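Local structure of xylosidase (Xanthomonas axonopodis pv. citri, 6XN2) at residues H54-A59 / P120-R125; P64-D69 / D85-R90; Y132-R137 / I169-L174; Y322-L327 / S336-P341. The protein is a family 43 glycoside hydrolase that probably cleaves the beta-linked xylose units of xylo-oligosaccharides such as xylotriose. One frame throughout, in Å; residues are numbered along the deposited sequence.

Contact 1: H54-A59 / P120-R125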
loop_
_atom_site.group_PDB
_atom_site.type_symbol
_atom_site.label_atom_id
_atom_site.label_comp_id
_atom_site.label_asym_id
_atom_site.label_seq_id
_atom_site.Cartn_x
_atom_site.Cartn_y
_atom_site.Cartn_z
ATOM N N HIS A 54 7.304 3.647 -7.976
ATOM C CA HIS A 54 7.632 5.078 -8.145
ATOM C C HIS A 54 8.549 5.253 -9.352
ATOM O O HIS A 54 9.272 4.357 -9.657
ATOM C CB HIS A 54 8.354 5.588 -6.905
ATOM C CG HIS A 54 7.494 5.672 -5.702
ATOM N ND1 HIS A 54 6.901 6.820 -5.321
ATOM C CD2 HIS A 54 7.145 4.756 -4.792
ATOM C CE1 HIS A 54 6.213 6.611 -4.240
ATOM N NE2 HIS A 54 6.335 5.365 -3.906
ATOM N N VAL A 55 8.464 6.404 -9.992
ATOM C CA VAL A 55 9.405 6.739 -11.084
ATOM C C VAL A 55 10.418 7.695 -10.471
ATOM O O VAL A 55 10.057 8.820 -10.203
ATOM C CB VAL A 55 8.727 7.375 -12.299
ATOM C CG1 VAL A 55 9.769 7.939 -13.233
ATOM C CG2 VAL A 55 7.851 6.384 -13.027
ATOM N N PHE A 56 11.606 7.183 -10.209
ATOM C CA PHE A 56 12.707 7.974 -9.633
ATOM C C PHE A 56 13.857 7.935 -10.625
ATOM O O PHE A 56 14.163 6.899 -11.139
ATOM C CB PHE A 56 13.198 7.343 -8.338
ATOM C CG PHE A 56 12.226 7.403 -7.197
ATOM C CD1 PHE A 56 11.323 8.437 -7.088
ATOM C CD2 PHE A 56 12.216 6.429 -6.228
ATOM C CE1 PHE A 56 10.430 8.489 -6.036
ATOM C CE2 PHE A 56 11.325 6.491 -5.178
ATOM C CZ PHE A 56 10.445 7.525 -5.078
ATOM N N ASP A 57 14.411 9.100 -10.898
ATOM C CA ASP A 57 15.561 9.200 -11.763
ATOM C C ASP A 57 15.382 8.505 -13.124
ATOM O O ASP A 57 16.234 7.795 -13.571
ATOM C CB ASP A 57 16.808 8.717 -11.014
ATOM C CG ASP A 57 17.035 9.475 -9.729
ATOM O OD1 ASP A 57 16.977 10.707 -9.791
ATOM O OD2 ASP A 57 17.243 8.880 -8.673
ATOM N N GLY A 58 14.242 8.727 -13.744
ATOM C CA GLY A 58 13.966 8.160 -15.033
ATOM C C GLY A 58 13.634 6.692 -15.155
ATOM O O GLY A 58 13.348 6.232 -16.229
ATOM N N ALA A 59 13.705 5.957 -14.073
ATOM C CA ALA A 59 13.371 4.532 -14.084
ATOM C C ALA A 59 12.289 4.210 -13.061
ATOM O O ALA A 59 12.054 4.981 -12.127
ATOM C CB ALA A 59 14.616 3.692 -13.826
ATOM N N PRO A 120 5.973 -1.417 2.613
ATOM C CA PRO A 120 6.674 -0.146 2.641
ATOM C C PRO A 120 6.407 0.782 1.484
ATOM O O PRO A 120 5.688 0.462 0.597
ATOM C CB PRO A 120 8.111 -0.596 2.534
ATOM C CG PRO A 120 8.030 -1.723 1.603
ATOM C CD PRO A 120 6.731 -2.410 1.863
ATOM N N ASP A 121 7.024 1.947 1.530
ATOM C CA ASP A 121 6.919 2.891 0.426
ATOM C C ASP A 121 8.176 3.742 0.400
ATOM O O ASP A 121 9.015 3.655 1.299
ATOM C CB ASP A 121 5.667 3.770 0.553
ATOM C CG ASP A 121 5.281 4.432 -0.767
ATOM O OD1 ASP A 121 5.893 4.092 -1.804
ATOM O OD2 ASP A 121 4.369 5.286 -0.770
ATOM N N ALA A 122 8.320 4.564 -0.628
ATOM C CA ALA A 122 9.508 5.386 -0.746
ATOM C C ALA A 122 9.157 6.784 -1.214
ATOM O O ALA A 122 8.083 7.011 -1.775
ATOM C CB ALA A 122 10.506 4.739 -1.695
ATOM N N ALA A 123 10.070 7.716 -0.961
ATOM C CA ALA A 123 9.939 9.090 -1.415
ATOM C C ALA A 123 11.317 9.677 -1.671
ATOM O O ALA A 123 12.320 9.180 -1.153
ATOM C CB ALA A 123 9.184 9.935 -0.389
ATOM N N GLN A 124 11.369 10.736 -2.473
ATOM C CA GLN A 124 12.619 11.442 -2.704
ATOM C C GLN A 124 12.474 12.925 -2.412
ATOM O O GLN A 124 11.430 13.528 -2.666
ATOM C CB GLN A 124 13.104 11.245 -4.142
ATOM C CG GLN A 124 13.552 9.826 -4.469
ATOM C CD GLN A 124 14.322 9.751 -5.771
ATOM O OE1 GLN A 124 13.983 10.420 -6.748
ATOM N NE2 GLN A 124 15.374 8.943 -5.791
ATOM N N ARG A 125 13.551 13.493 -1.907
ATOM C CA ARG A 125 13.670 14.898 -1.632
ATOM C C ARG A 125 15.120 15.212 -1.372
ATOM O O ARG A 125 15.809 14.451 -0.798
ATOM C CB ARG A 125 12.829 15.380 -0.463
ATOM C CG ARG A 125 12.377 16.821 -0.580
ATOM C CD ARG A 125 11.705 17.292 0.680
ATOM N NE ARG A 125 10.997 18.538 0.536
ATOM C CZ ARG A 125 11.544 19.734 0.706
ATOM N NH1 ARG A 125 10.811 20.812 0.574
ATOM N NH2 ARG A 125 12.819 19.860 1.008
#
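His54 and Asp121 are joined by a very short hydrogen bond, with NE2 of His54 2.5 Å from OD1 of Asp121. The bond is bent somewhat, with an angle of 154° at the hydrogen. The two side chains cross at about a right angle. Asp121 carries CG anti to its backbone N (chi1 -161°), which swings the carboxylate back to the His54 ring edge. Asp121 OD1 also takes a weak bond from the N of Ala122, at 2.7 Å. The carbonyl of Ala122 lies over one face of the imidazole, with its O 3.1 Å from CE1 of His54.

Further along, Gln124 lies flat against Phe56. Its CG sits over the ring centre, 3.6 Å from the centroid. The amide continues across the same face, its plane 19° from that of the ring, and OE1 comes to 3.3 Å from CD1 of Phe56. The CB of Ala122 meets the ring edge, 4.0 Å from CE2 of Phe56. NE2 of Gln124 reaches back weakly to OD2 of Asp57, at 3.4 Å. Its stronger partner is Thr129 OG1. Asp57 is in the type I' turn that leads from Phe56 to Ala59.

The two strands belong to adjacent sheets, neighbouring blades of the five-bladed propeller known in this family. OD2 of Asp121 accepts from Val173 N in a third sheet. Three N-H groups thus converge on one carboxylate. This would probably favour its charged form, and it ties three sheets together through a single residue.

Contact 2: P64-D69 / D85-R90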
loop_
_atom_site.group_PDB
_atom_site.type_symbol
_atom_site.label_atom_id
_atom_site.label_comp_id
_atom_site.label_asym_id
_atom_site.label_seq_id
_atom_site.Cartn_x
_atom_site.Cartn_y
_atom_site.Cartn_z
ATOM N N PRO A 64 8.566 -3.390 -2.588
ATOM C CA PRO A 64 7.604 -4.366 -2.073
ATOM C C PRO A 64 8.036 -4.946 -0.724
ATOM O O PRO A 64 9.167 -4.694 -0.288
ATOM C CB PRO A 64 7.611 -5.441 -3.159
ATOM C CG PRO A 64 9.059 -5.441 -3.627
ATOM C CD PRO A 64 9.611 -4.035 -3.407
ATOM N N SER A 65 7.140 -5.680 -0.066
ATOM C CA SER A 65 7.522 -6.526 1.063
ATOM C C SER A 65 8.197 -7.783 0.540
ATOM O O SER A 65 8.087 -8.100 -0.643
ATOM C CB SER A 65 6.309 -6.910 1.906
ATOM O OG SER A 65 5.670 -5.756 2.406
ATOM N N HIS A 66 8.877 -8.499 1.426
ATOM C CA HIS A 66 9.584 -9.744 1.047
ATOM C C HIS A 66 9.087 -10.890 1.913
ATOM O O HIS A 66 9.543 -11.005 2.995
ATOM C CB HIS A 66 11.094 -9.595 1.194
ATOM C CG HIS A 66 11.821 -10.838 0.820
ATOM N ND1 HIS A 66 13.135 -11.039 1.092
ATOM C CD2 HIS A 66 11.413 -11.947 0.188
ATOM C CE1 HIS A 66 13.502 -12.211 0.658
ATOM N NE2 HIS A 66 12.478 -12.779 0.108
ATOM N N ASP A 67 8.133 -11.651 1.412
ATOM C CA ASP A 67 7.558 -12.767 2.122
ATOM C C ASP A 67 8.562 -13.861 2.228
ATOM O O ASP A 67 9.192 -14.184 1.283
ATOM C CB ASP A 67 6.350 -13.307 1.368
ATOM C CG ASP A 67 5.170 -12.411 1.432
ATOM O OD1 ASP A 67 5.098 -11.602 2.334
ATOM O OD2 ASP A 67 4.299 -12.542 0.604
ATOM N N LEU A 68 8.668 -14.460 3.390
ATOM C CA LEU A 68 9.629 -15.514 3.618
ATOM C C LEU A 68 9.000 -16.879 3.790
ATOM O O LEU A 68 8.079 -17.027 4.513
ATOM C CB LEU A 68 10.456 -15.197 4.835
ATOM C CG LEU A 68 11.325 -13.980 4.757
ATOM C CD1 LEU A 68 11.970 -13.694 6.078
ATOM C CD2 LEU A 68 12.346 -14.146 3.672
ATOM N N ASP A 69 9.564 -17.873 3.133
ATOM C CA ASP A 69 9.039 -19.230 3.188
ATOM C C ASP A 69 9.750 -20.049 4.260
ATOM O O ASP A 69 10.873 -20.513 4.057
ATOM C CB ASP A 69 9.177 -19.904 1.823
ATOM C CG ASP A 69 8.476 -21.248 1.756
ATOM O OD1 ASP A 69 7.654 -21.552 2.650
ATOM O OD2 ASP A 69 8.741 -21.997 0.793
ATOM N N ASP A 85 12.966 -8.111 5.965
ATOM C CA ASP A 85 13.859 -7.289 5.116
ATOM C C ASP A 85 13.137 -6.762 3.880
ATOM O O ASP A 85 12.053 -7.203 3.597
ATOM C CB ASP A 85 15.043 -8.143 4.677
ATOM C CG ASP A 85 14.668 -9.186 3.644
ATOM O OD1 ASP A 85 14.720 -8.865 2.498
ATOM O OD2 ASP A 85 14.318 -10.284 4.022
ATOM N N TYR A 86 13.789 -5.847 3.177
ATOM C CA TYR A 86 13.248 -5.285 1.992
ATOM C C TYR A 86 14.228 -5.307 0.850
ATOM O O TYR A 86 15.378 -5.094 1.021
ATOM C CB TYR A 86 12.849 -3.827 2.214
ATOM C CG TYR A 86 11.770 -3.616 3.223
ATOM C CD1 TYR A 86 10.551 -4.192 3.074
ATOM C CD2 TYR A 86 11.974 -2.839 4.308
ATOM C CE1 TYR A 86 9.573 -4.015 3.990
ATOM C CE2 TYR A 86 10.996 -2.652 5.235
ATOM C CZ TYR A 86 9.794 -3.248 5.070
ATOM O OH TYR A 86 8.822 -3.085 5.994
ATOM N N HIS A 87 13.690 -5.601 -0.315
ATOM C CA HIS A 87 14.484 -5.483 -1.549
ATOM C C HIS A 87 13.947 -4.306 -2.352
ATOM O O HIS A 87 12.888 -3.823 -2.058
ATOM C CB HIS A 87 14.361 -6.730 -2.412
ATOM C CG HIS A 87 15.134 -7.889 -1.917
ATOM N ND1 HIS A 87 16.018 -8.557 -2.693
ATOM C CD2 HIS A 87 15.139 -8.506 -0.736
ATOM C CE1 HIS A 87 16.537 -9.529 -2.008
ATOM N NE2 HIS A 87 16.022 -9.514 -0.823
ATOM N N VAL A 88 14.705 -3.883 -3.340
ATOM C CA VAL A 88 14.235 -2.882 -4.263
ATOM C C VAL A 88 14.268 -3.455 -5.674
ATOM O O VAL A 88 15.200 -4.048 -6.036
ATOM C CB VAL A 88 15.032 -1.585 -4.184
ATOM C CG1 VAL A 88 14.537 -0.595 -5.193
ATOM C CG2 VAL A 88 14.914 -1.001 -2.811
ATOM N N LEU A 89 13.208 -3.300 -6.435
ATOM C CA LEU A 89 13.159 -3.794 -7.803
ATOM C C LEU A 89 13.128 -2.622 -8.777
ATOM O O LEU A 89 12.694 -1.530 -8.422
ATOM C CB LEU A 89 11.936 -4.695 -8.010
ATOM C CG LEU A 89 11.697 -5.756 -6.933
ATOM C CD1 LEU A 89 10.368 -6.493 -7.153
ATOM C CD2 LEU A 89 12.843 -6.747 -6.876
ATOM N N ARG A 90 13.591 -2.841 -10.001
ATOM C CA ARG A 90 13.589 -1.770 -10.988
ATOM C C ARG A 90 13.205 -2.244 -12.390
ATOM O O ARG A 90 13.595 -3.329 -12.823
ATOM C CB ARG A 90 14.965 -1.090 -11.032
ATOM C CG ARG A 90 15.086 0.021 -12.079
ATOM C CD ARG A 90 16.433 0.729 -11.985
ATOM N NE ARG A 90 17.531 -0.192 -12.261
ATOM C CZ ARG A 90 18.768 -0.049 -11.793
ATOM N NH1 ARG A 90 19.072 0.980 -11.012
ATOM N NH2 ARG A 90 19.697 -0.941 -12.107
HETATM O O HOH W 1 10.940 -2.375 -0.544
HETATM O O HOH W 2 11.160 -6.554 -0.884
HETATM O O HOH W 3 9.279 -7.328 3.930
HETATM O O HOH W 4 11.683 -10.409 4.505
#
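His66 points the ND1 edge of its ring at the carboxylate of Asp85. Ring and carboxylate planes stand 82° apart. ND1 of His66 gives a straight bond to OD1 of Asp85, 3.0 Å long and 172° at the hydrogen. OD1 lies in the ring plane and uses its syn lone pair. OD2 takes a weak share of the same N-H. Asp85 CG sits between its backbone N and carbonyl carbon (chi1 72°), which turns the carboxylate over to the histidine. Leu68 lays CD2 over one face of the His66 ring, toward the rim. The His87 ring meets the His66 ring obliquely, with centroids 5.0 Å apart. ND1 of His87 is hydrogen-bonded to Asp100 OD1.

In an apolar contact, CG of Pro64 touches CD1 of Leu89 at 3.9 Å. CD1 of Tyr86 lies 3.7 Å from the O of Pro64, while the hydroxyl of Tyr86 bonds to Trp118 O.

Waters take the place of direct backbone bonds here. One water donates to the carbonyls of both Pro64 and His87. A second links Pro64 O to His87 N, and a third links His66 N to Asp85 O. A fourth accepts from Asp85 N and sits beside His66 O and Asp85 OD2.

Ser65, whose OG bonds to Asp50, belongs to the xylose pocket. Strands 59-67 and 85-91 are the inner pair of an antiparallel four-stranded sheet, consistent with one propeller blade. Leu89 still bonds directly to Ile62 through the backbone. Strand 47-56 flanks the pair beyond Ser65, and strand 99-106 flanks it beyond Tyr86 and Val88.

Contact 3: Y132-R137 / I169-L174. With XYP (beta-D-xylopyranose), chain E.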
loop_
_atom_site.group_PDB
_atom_site.type_symbol
_atom_site.label_atom_id
_atom_site.label_comp_id
_atom_site.label_asym_id
_atom_site.label_seq_id
_atom_site.Cartn_x
_atom_site.Cartn_y
_atom_site.Cartn_z
ATOM N N TYR A 132 10.042 4.320 3.777
ATOM C CA TYR A 132 9.088 4.294 4.881
ATOM C C TYR A 132 8.566 2.881 5.074
ATOM O O TYR A 132 8.178 2.235 4.108
ATOM C CB TYR A 132 7.925 5.254 4.616
ATOM C CG TYR A 132 8.375 6.672 4.453
ATOM C CD1 TYR A 132 8.873 7.126 3.237
ATOM C CD2 TYR A 132 8.325 7.561 5.522
ATOM C CE1 TYR A 132 9.306 8.430 3.089
ATOM C CE2 TYR A 132 8.756 8.866 5.386
ATOM C CZ TYR A 132 9.244 9.294 4.170
ATOM O OH TYR A 132 9.670 10.589 4.029
ATOM N N PHE A 133 8.553 2.400 6.312
ATOM C CA PHE A 133 8.149 1.018 6.564
ATOM C C PHE A 133 7.461 0.840 7.911
ATOM O O PHE A 133 7.836 1.479 8.898
ATOM C CB PHE A 133 9.369 0.090 6.482
ATOM C CG PHE A 133 10.403 0.356 7.544
ATOM C CD1 PHE A 133 11.326 1.374 7.386
ATOM C CD2 PHE A 133 10.451 -0.415 8.695
ATOM C CE1 PHE A 133 12.276 1.630 8.359
ATOM C CE2 PHE A 133 11.401 -0.156 9.679
ATOM C CZ PHE A 133 12.313 0.855 9.504
ATOM N N PRO A 134 6.448 -0.037 7.958
ATOM C CA PRO A 134 5.827 -0.409 9.224
ATOM C C PRO A 134 6.534 -1.620 9.833
ATOM O O PRO A 134 6.865 -2.587 9.133
ATOM C CB PRO A 134 4.395 -0.748 8.815
ATOM C CG PRO A 134 4.558 -1.348 7.432
ATOM C CD PRO A 134 5.794 -0.699 6.814
ATOM N N ALA A 135 6.787 -1.559 11.131
ATOM C CA ALA A 135 7.334 -2.711 11.829
ATOM C C ALA A 135 6.784 -2.737 13.239
ATOM O O ALA A 135 6.230 -1.749 13.717
ATOM C CB ALA A 135 8.862 -2.676 11.832
ATOM N N LYS A 136 6.944 -3.874 13.898
ATOM C CA LYS A 136 6.376 -4.083 15.216
ATOM C C LYS A 136 7.455 -3.967 16.291
ATOM O O LYS A 136 8.514 -4.591 16.182
ATOM C CB LYS A 136 5.698 -5.454 15.265
ATOM C CG LYS A 136 4.838 -5.680 16.481
ATOM C CD LYS A 136 4.012 -6.953 16.341
ATOM C CE LYS A 136 2.695 -6.683 15.634
ATOM N NZ LYS A 136 2.040 -7.966 15.247
ATOM N N ARG A 137 7.164 -3.214 17.332
ATOM C CA ARG A 137 8.066 -3.081 18.448
ATOM C C ARG A 137 8.048 -4.341 19.278
ATOM O O ARG A 137 7.157 -5.147 19.171
ATOM C CB ARG A 137 7.654 -1.937 19.356
ATOM C CG ARG A 137 7.575 -0.595 18.706
ATOM C CD ARG A 137 7.361 0.556 19.657
ATOM N NE ARG A 137 6.364 0.294 20.667
ATOM C CZ ARG A 137 5.340 1.084 20.944
ATOM N NH1 ARG A 137 5.151 2.168 20.255
ATOM N NH2 ARG A 137 4.489 0.770 21.891
ATOM N N ILE A 169 -0.041 0.528 10.316
ATOM C CA ILE A 169 0.809 0.111 9.215
ATOM C C ILE A 169 0.587 0.751 7.863
ATOM O O ILE A 169 -0.030 1.761 7.771
ATOM C CB ILE A 169 0.567 -1.396 8.986
ATOM C CG1 ILE A 169 -0.904 -1.673 8.785
ATOM C CG2 ILE A 169 0.949 -2.224 10.159
ATOM C CD1 ILE A 169 -1.213 -3.089 8.385
ATOM N N ASP A 170 1.225 0.173 6.841
ATOM C CA ASP A 170 0.953 0.498 5.440
ATOM C C ASP A 170 1.150 1.963 5.040
ATOM O O ASP A 170 0.223 2.601 4.527
ATOM C CB ASP A 170 -0.473 0.060 5.099
ATOM C CG ASP A 170 -0.620 -1.444 5.090
ATOM O OD1 ASP A 170 0.390 -2.131 5.391
ATOM O OD2 ASP A 170 -1.726 -1.944 4.778
ATOM N N PRO A 171 2.341 2.484 5.211
ATOM C CA PRO A 171 2.517 3.869 4.806
ATOM C C PRO A 171 2.506 4.078 3.319
ATOM O O PRO A 171 2.890 3.227 2.585
ATOM C CB PRO A 171 3.918 4.178 5.282
ATOM C CG PRO A 171 4.606 2.889 5.242
ATOM C CD PRO A 171 3.589 1.886 5.647
ATOM N N ALA A 172 1.990 5.213 2.911
ATOM C CA ALA A 172 2.088 5.640 1.517
ATOM C C ALA A 172 2.447 7.115 1.500
ATOM O O ALA A 172 1.760 7.928 2.121
ATOM C CB ALA A 172 0.782 5.393 0.770
ATOM N N VAL A 173 3.522 7.465 0.803
ATOM C CA VAL A 173 3.951 8.859 0.774
ATOM C C VAL A 173 3.711 9.479 -0.597
ATOM O O VAL A 173 4.312 9.070 -1.596
ATOM C CB VAL A 173 5.426 9.011 1.145
ATOM C CG1 VAL A 173 5.852 10.458 0.992
ATOM C CG2 VAL A 173 5.648 8.536 2.566
ATOM N N LEU A 174 2.813 10.458 -0.637
ATOM C CA LEU A 174 2.478 11.136 -1.879
ATOM C C LEU A 174 3.373 12.347 -2.113
ATOM O O LEU A 174 3.417 13.268 -1.294
ATOM C CB LEU A 174 1.011 11.568 -1.868
ATOM C CG LEU A 174 0.622 12.594 -2.938
ATOM C CD1 LEU A 174 0.712 11.981 -4.329
ATOM C CD2 LEU A 174 -0.755 13.180 -2.676
HETATM O O1 XYP E . -2.296 -7.279 6.358
HETATM C C1 XYP E . -1.314 -7.241 5.348
HETATM C C2 XYP E . -0.608 -5.904 5.421
HETATM C C3 XYP E . 0.696 -5.901 4.689
HETATM C C4 XYP E . 1.516 -7.116 5.067
HETATM C C5 XYP E . 0.707 -8.355 4.818
HETATM O O2 XYP E . -1.383 -4.844 4.879
HETATM O O3 XYP E . 1.290 -4.723 5.147
HETATM O O4 XYP E . 2.655 -7.189 4.269
HETATM O O5 XYP E . -0.465 -8.335 5.582
#
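Tyr132 begins the contact by taking a methyl group of Val173 on its ring. CG2 of Val173 stands over the ring centre, 3.6 Å from the centroid and 14° off the normal. This is the branch that Val173 holds anti to its carbonyl carbon. The two side chains cross at about a right angle, and the tyrosine hydroxyl is held by Met226 O. CB of Tyr132 also touches CG of Pro171, at 4.1 Å.

Phe133 turns its side chain away, and its backbone N passes near the Pro171 ring. No hydrogen bond joins the two segments. They belong to strand 128-136 and to the run into strand 172-175, in two different sheets, consistent with adjacent blades of the five-bladed propeller of family 43.

Pro134 meets three residues in turn. Its CD lies 3.6 Å from CD of Pro171, with the two rings crossed. Its CG covers the N of Asp170, a buried atom with no partner in the model. Its CB reaches CB of Ile169 at 3.9 Å.

Next to Pro134, Ile169 and Asp170 belong to the xylose pocket. Asp170 carries its carboxylate to the sugar, taking xylose O3 on OD1 at 2.8 Å and xylose O2 on OD2 at 2.9 Å. The same xylose is also hydrogen-bonded to Asp50, Glu257 and Ala119 N.

Contact 4: Y322-L327 / S336-P341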
loop_
_atom_site.group_PDB
_atom_site.type_symbol
_atom_site.label_atom_id
_atom_site.label_comp_id
_atom_site.label_asym_id
_atom_site.label_seq_id
_atom_site.Cartn_x
_atom_site.Cartn_y
_atom_site.Cartn_z
ATOM N N TYR A 322 0.026 -4.797 -8.145
ATOM C CA TYR A 322 -0.738 -5.515 -7.140
ATOM C C TYR A 322 -0.034 -6.820 -6.850
ATOM O O TYR A 322 1.089 -7.030 -7.318
ATOM C CB TYR A 322 -2.180 -5.741 -7.609
ATOM C CG TYR A 322 -2.320 -6.568 -8.871
ATOM C CD1 TYR A 322 -2.024 -6.026 -10.122
ATOM C CD2 TYR A 322 -2.779 -7.887 -8.816
ATOM C CE1 TYR A 322 -2.148 -6.781 -11.278
ATOM C CE2 TYR A 322 -2.910 -8.651 -9.969
ATOM C CZ TYR A 322 -2.598 -8.091 -11.197
ATOM O OH TYR A 322 -2.726 -8.842 -12.345
ATOM N N HIS A 323 -0.666 -7.691 -6.072
ATOM C CA HIS A 323 -0.093 -9.013 -5.843
ATOM C C HIS A 323 -1.164 -10.093 -5.727
ATOM O O HIS A 323 -2.349 -9.802 -5.541
ATOM C CB HIS A 323 0.812 -9.011 -4.594
ATOM C CG HIS A 323 0.077 -8.891 -3.288
ATOM N ND1 HIS A 323 0.319 -7.873 -2.389
ATOM C CD2 HIS A 323 -0.867 -9.678 -2.717
ATOM C CE1 HIS A 323 -0.456 -8.031 -1.330
ATOM N NE2 HIS A 323 -1.192 -9.113 -1.508
ATOM N N ASP A 324 -0.751 -11.347 -5.857
ATOM C CA ASP A 324 -1.620 -12.451 -5.468
ATOM C C ASP A 324 -0.788 -13.646 -5.028
ATOM O O ASP A 324 0.445 -13.571 -4.956
ATOM C CB ASP A 324 -2.597 -12.832 -6.595
ATOM C CG ASP A 324 -1.919 -13.433 -7.835
ATOM O OD1 ASP A 324 -0.798 -13.981 -7.765
ATOM O OD2 ASP A 324 -2.558 -13.375 -8.907
ATOM N N SER A 325 -1.463 -14.749 -4.743
ATOM C CA SER A 325 -0.798 -15.913 -4.180
ATOM C C SER A 325 -0.760 -17.094 -5.144
ATOM O O SER A 325 -0.657 -18.239 -4.713
ATOM C CB SER A 325 -1.495 -16.323 -2.880
ATOM O OG SER A 325 -1.312 -15.343 -1.874
ATOM N N VAL A 326 -0.838 -16.820 -6.443
ATOM C CA VAL A 326 -0.921 -17.898 -7.424
ATOM C C VAL A 326 0.397 -18.664 -7.502
ATOM O O VAL A 326 0.400 -19.890 -7.491
ATOM C CB VAL A 326 -1.311 -17.365 -8.824
ATOM C CG1 VAL A 326 -1.137 -18.449 -9.880
ATOM C CG2 VAL A 326 -2.751 -16.864 -8.809
ATOM N N LEU A 327 1.508 -17.935 -7.543
ATOM C CA LEU A 327 2.839 -18.536 -7.628
ATOM C C LEU A 327 3.081 -19.567 -6.527
ATOM O O LEU A 327 3.670 -20.623 -6.766
ATOM C CB LEU A 327 3.911 -17.445 -7.564
ATOM C CG LEU A 327 5.380 -17.872 -7.535
ATOM C CD1 LEU A 327 5.785 -18.619 -8.804
ATOM C CD2 LEU A 327 6.262 -16.646 -7.341
ATOM N N SER A 336 3.348 -12.853 -4.729
ATOM C CA SER A 336 4.202 -12.335 -5.791
ATOM C C SER A 336 3.543 -11.092 -6.371
ATOM O O SER A 336 2.331 -11.077 -6.594
ATOM C CB SER A 336 4.429 -13.378 -6.893
ATOM O OG SER A 336 3.316 -13.404 -7.773
ATOM N N ILE A 337 4.329 -10.055 -6.632
ATOM C CA ILE A 337 3.747 -8.836 -7.172
ATOM C C ILE A 337 3.563 -8.914 -8.685
ATOM O O ILE A 337 4.234 -9.682 -9.379
ATOM C CB ILE A 337 4.579 -7.590 -6.815
ATOM C CG1 ILE A 337 5.927 -7.597 -7.543
ATOM C CG2 ILE A 337 4.706 -7.470 -5.286
ATOM C CD1 ILE A 337 6.601 -6.232 -7.593
ATOM N N LYS A 338 2.619 -8.121 -9.176
ATOM C CA LYS A 338 2.221 -8.127 -10.571
ATOM C C LYS A 338 1.939 -6.701 -11.020
ATOM O O LYS A 338 1.779 -5.804 -10.190
ATOM C CB LYS A 338 0.973 -8.991 -10.761
ATOM C CG LYS A 338 1.150 -10.452 -10.396
ATOM C CD LYS A 338 -0.157 -11.216 -10.603
ATOM C CE LYS A 338 0.095 -12.699 -10.816
ATOM N NZ LYS A 338 -1.177 -13.415 -11.137
ATOM N N MET A 339 1.821 -6.475 -12.305
ATOM C CA MET A 339 1.428 -5.175 -12.824
ATOM C C MET A 339 0.476 -5.326 -13.986
ATOM O O MET A 339 0.491 -6.310 -14.629
ATOM C CB MET A 339 2.611 -4.327 -13.247
ATOM C CG MET A 339 3.321 -4.815 -14.462
ATOM S SD MET A 339 4.907 -4.016 -14.695
ATOM C CE MET A 339 4.376 -2.375 -14.978
ATOM N N ALA A 340 -0.335 -4.313 -14.214
ATOM C CA ALA A 340 -1.299 -4.260 -15.288
ATOM C C ALA A 340 -1.599 -2.833 -15.719
ATOM O O ALA A 340 -1.607 -1.954 -14.935
ATOM C CB ALA A 340 -2.569 -4.948 -14.882
ATOM N N PRO A 341 -1.858 -2.638 -17.035
ATOM C CA PRO A 341 -2.159 -1.282 -17.487
ATOM C C PRO A 341 -3.473 -0.752 -16.937
ATOM O O PRO A 341 -4.443 -1.437 -16.966
ATOM C CB PRO A 341 -2.251 -1.437 -18.978
ATOM C CG PRO A 341 -2.499 -2.877 -19.199
ATOM C CD PRO A 341 -1.830 -3.605 -18.126
HETATM O O HOH W 5 -3.123 -11.580 -12.623
HETATM O O HOH W 6 1.598 -15.251 -8.393
#
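Lys338 and Asp324 form a salt bridge across the two strands, with NZ 2.6 Å from OD2. The ammonium group comes in on the syn side, 24° out of the carboxylate plane. Asp324 places CG between its backbone N and carbonyl carbon (chi1 67°), which brings the carboxylate to NZ. OD2 has a second partner in Tyr356 OH. The extended lysine chain carries NZ from one hydrogen-bonded pair to the next.

Four backbone bonds join the strands. Tyr322 and Lys338 exchange two, the shorter being Lys338 N to Tyr322 O at 2.6 Å. Asp324 and Ser336 exchange two more. Between these pairs His323 and Ile337 form a non-hydrogen-bonded pair. Here the CA of Ile337 makes a CA-H...O contact of 3.2 Å with the O of Tyr322.

CB of Lys338 makes a CH-pi contact over one face of the Tyr322 ring, offset toward the rim and 3.9 Å from the centroid. CB of Ala340 meets the ring edge. CD2 of Leu327 packs on CB of Ser336, at 3.8 Å.

Two waters extend the polar network. One bridges Tyr322 OH and Lys338 NZ, and Ser39 also holds that hydroxyl. The other joins Asp324 OD1, Leu327 N and Ser336 OG.

OD1 of Asp324 also accepts from Val326 N, from above the carboxylate plane. This is an Asx turn, and it starts the loop of the antiparallel beta hairpin formed by strands 317-324 and 336-342.

Contacts 1, 2 and 3 touch one another, and contact 4 touches only contact 2. Contacts 1 and 3 are joined by polar pairs, among them Asp121 O and Tyr132 N, 2.8 Å apart. Contact 1 meets contact 2 where Pro120 CD packs 3.6 Å from Ser65 OG. Contact 2 meets contact 3 where Tyr86 OH packs 3.3 Å from Phe133 CB. It reaches contact 4 through Leu89 CD1 and Ile337 CD1, 3.8 Å apart. Contacts 3 and 4 do not touch, yet both approach bound xylose. Asp170 binds it directly. The side chain of Ser65 is about 4 Å from a bound beta-D-xylopyranose. The side chain of His323 is about 6 Å from a bound beta-D-xylopyranose.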